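Local coordinates for protein GDP-mannose-dependent alpha-(1-6)-phosphatidylinositol monomannoside mannosyltransferase (PDB 3OKC) that is a glycosyltransferase of the GT-B fold, built from two domains that each carry a parallel beta sheet, at residues E140-T145 with G160-F165. Residues are numbered along the deposited sequence; the frame is centred on the assembly and turned at random.
Sequences EVDVLT and GSHPTF
Val143 and Leu144 pair in parallel with Thr164 and Phe165, joined by two backbone bonds, Thr164 N to Asp142 O at 3.0 Å and Leu144 N to Thr164 O, also 3.0 Å and nearly straight at 166°. The CA atoms of Val143 and Phe165 add CH···O contacts to the carbonyls of Thr164 and Leu144. Asp142 O takes a second bond, from the hydroxyl of Thr164 (OG1 at 3.3 Å); hydroxyl and amide reach this oxygen from opposite faces of the carbonyl plane, so one residue grips it twice. With chi1 at 60°, OG1 lies between its own backbone N and carbonyl carbon, which turns it back over the amide toward Asp142. On the same face of the sheet, Thr164 OG1 also lies 3.9 Å from CG2 of Val143.

On the other face, Leu144 and Phe165 run side by side. CD1 of Leu144 approaches the Phe165 ring obliquely, 3.9 Å from its CD1, while Leu144 CB also meets Pro163 CB at 4.2 Å. Before the strands begin, Pro163 CB comes within 3.2 Å of Val141 O. The His162 ring brings its edge to that carbonyl, but the bond from ND1 is weak (3.2 Å, bent to 124°), and the stronger partner of ND1 is Gly138 O. OD2 of Asp142 accepts a hydrogen bond from Val113 N on the neighbouring strand and forms a salt bridge with Lys106 of helix 102-108.

The pair closes a right-handed beta-alpha-beta crossover in the N-terminal Rossmann-like domain. Helix 149-159 covers the Leu144 and Phe165 face through Leu152, Phe155, Lys156 and Phe159; strand 112-116 flanks strand 143-146 on its other side, and strand 164-167 forms an outer edge of the sheet.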
loop_
_atom_site.group_PDB
_atom_site.type_symbol
_atom_site.label_atom_id
_atom_site.label_comp_id
_atom_site.label_asym_id
_atom_site.label_seq_id
_atom_site.Cartn_x
_atom_site.Cartn_y
_atom_site.Cartn_z
ATOM N N GLU A 140 -24.754 6.871 6.125
ATOM C CA GLU A 140 -24.418 7.299 7.486
ATOM C C GLU A 140 -23.055 7.986 7.605
ATOM O O GLU A 140 -22.756 8.617 8.623
ATOM C CB GLU A 140 -24.487 6.105 8.438
ATOM C CG GLU A 140 -25.901 5.578 8.658
ATOM C CD GLU A 140 -25.940 4.302 9.484
ATOM O OE1 GLU A 140 -24.859 3.777 9.853
ATOM O OE2 GLU A 140 -27.062 3.823 9.765
ATOM N N VAL A 141 -22.242 7.860 6.558
ATOM C CA VAL A 141 -20.879 8.378 6.538
ATOM C C VAL A 141 -20.810 9.679 5.727
ATOM O O VAL A 141 -21.381 9.774 4.635
ATOM C CB VAL A 141 -19.896 7.308 5.979
ATOM C CG1 VAL A 141 -18.601 7.926 5.514
ATOM C CG2 VAL A 141 -19.615 6.240 7.025
ATOM N N ASP A 142 -20.117 10.674 6.277
ATOM C CA ASP A 142 -19.959 11.978 5.631
ATOM C C ASP A 142 -18.797 11.997 4.632
ATOM O O ASP A 142 -18.881 12.648 3.589
ATOM C CB ASP A 142 -19.772 13.075 6.688
ATOM C CG ASP A 142 -20.837 13.026 7.780
ATOM O OD1 ASP A 142 -22.030 13.249 7.474
ATOM O OD2 ASP A 142 -20.486 12.760 8.948
ATOM N N VAL A 143 -17.716 11.288 4.960
ATOM C CA VAL A 143 -16.529 11.219 4.106
ATOM C C VAL A 143 -16.112 9.763 3.892
ATOM O O VAL A 143 -15.873 9.026 4.853
ATOM C CB VAL A 143 -15.329 12.034 4.689
ATOM C CG1 VAL A 143 -14.116 11.956 3.766
ATOM C CG2 VAL A 143 -15.709 13.496 4.931
ATOM N N LEU A 144 -16.039 9.358 2.627
ATOM C CA LEU A 144 -15.585 8.021 2.253
ATOM C C LEU A 144 -14.252 8.166 1.517
ATOM O O LEU A 144 -14.194 8.767 0.440
ATOM C CB LEU A 144 -16.643 7.335 1.374
ATOM C CG LEU A 144 -16.751 5.814 1.152
ATOM C CD1 LEU A 144 -15.725 5.298 0.135
ATOM C CD2 LEU A 144 -16.700 5.008 2.460
ATOM N N THR A 145 -13.182 7.649 2.114
ATOM C CA THR A 145 -11.863 7.705 1.487
ATOM C C THR A 145 -11.565 6.446 0.654
ATOM O O THR A 145 -12.073 5.358 0.944
ATOM C CB THR A 145 -10.704 7.999 2.502
ATOM O OG1 THR A 145 -10.306 6.796 3.171
ATOM C CG2 THR A 145 -11.103 9.060 3.535
ATOM N N GLY A 160 -23.452 4.927 -2.894
ATOM C CA GLY A 160 -24.429 5.973 -3.194
ATOM C C GLY A 160 -23.798 7.350 -3.231
ATOM O O GLY A 160 -22.573 7.479 -3.242
ATOM N N SER A 161 -24.636 8.381 -3.233
ATOM C CA SER A 161 -24.161 9.755 -3.395
ATOM C C SER A 161 -24.155 10.613 -2.120
ATOM O O SER A 161 -23.740 11.774 -2.168
ATOM C CB SER A 161 -24.951 10.464 -4.502
ATOM O OG SER A 161 -26.333 10.504 -4.191
ATOM N N HIS A 162 -24.592 10.054 -0.989
ATOM C CA HIS A 162 -24.600 10.811 0.274
ATOM C C HIS A 162 -23.222 11.294 0.770
ATOM O O HIS A 162 -23.101 12.454 1.187
ATOM C CB HIS A 162 -25.326 10.064 1.399
ATOM C CG HIS A 162 -25.252 10.765 2.721
ATOM N ND1 HIS A 162 -24.342 10.420 3.697
ATOM C CD2 HIS A 162 -25.951 11.816 3.213
ATOM C CE1 HIS A 162 -24.497 11.216 4.742
ATOM N NE2 HIS A 162 -25.466 12.073 4.473
ATOM N N PRO A 163 -22.188 10.419 0.753
ATOM C CA PRO A 163 -20.906 10.927 1.236
ATOM C C PRO A 163 -20.104 11.660 0.160
ATOM O O PRO A 163 -20.328 11.454 -1.037
ATOM C CB PRO A 163 -20.170 9.656 1.681
ATOM C CG PRO A 163 -20.762 8.550 0.876
ATOM C CD PRO A 163 -22.096 9.004 0.338
ATOM N N THR A 164 -19.192 12.525 0.599
ATOM C CA THR A 164 -18.183 13.090 -0.285
ATOM C C THR A 164 -16.993 12.122 -0.341
ATOM O O THR A 164 -16.554 11.598 0.683
ATOM C CB THR A 164 -17.735 14.504 0.158
ATOM O OG1 THR A 164 -17.179 14.442 1.474
ATOM C CG2 THR A 164 -18.920 15.468 0.171
ATOM N N PHE A 165 -16.492 11.878 -1.547
ATOM C CA PHE A 165 -15.442 10.893 -1.767
ATOM C C PHE A 165 -14.065 11.545 -1.835
ATOM O O PHE A 165 -13.839 12.442 -2.652
ATOM C CB PHE A 165 -15.729 10.089 -3.039
ATOM C CG PHE A 165 -16.969 9.234 -2.950
ATOM C CD1 PHE A 165 -16.890 7.917 -2.511
ATOM C CD2 PHE A 165 -18.210 9.744 -3.307
ATOM C CE1 PHE A 165 -18.029 7.125 -2.430
ATOM C CE2 PHE A 165 -19.355 8.958 -3.225
ATOM C CZ PHE A 165 -19.262 7.646 -2.787
#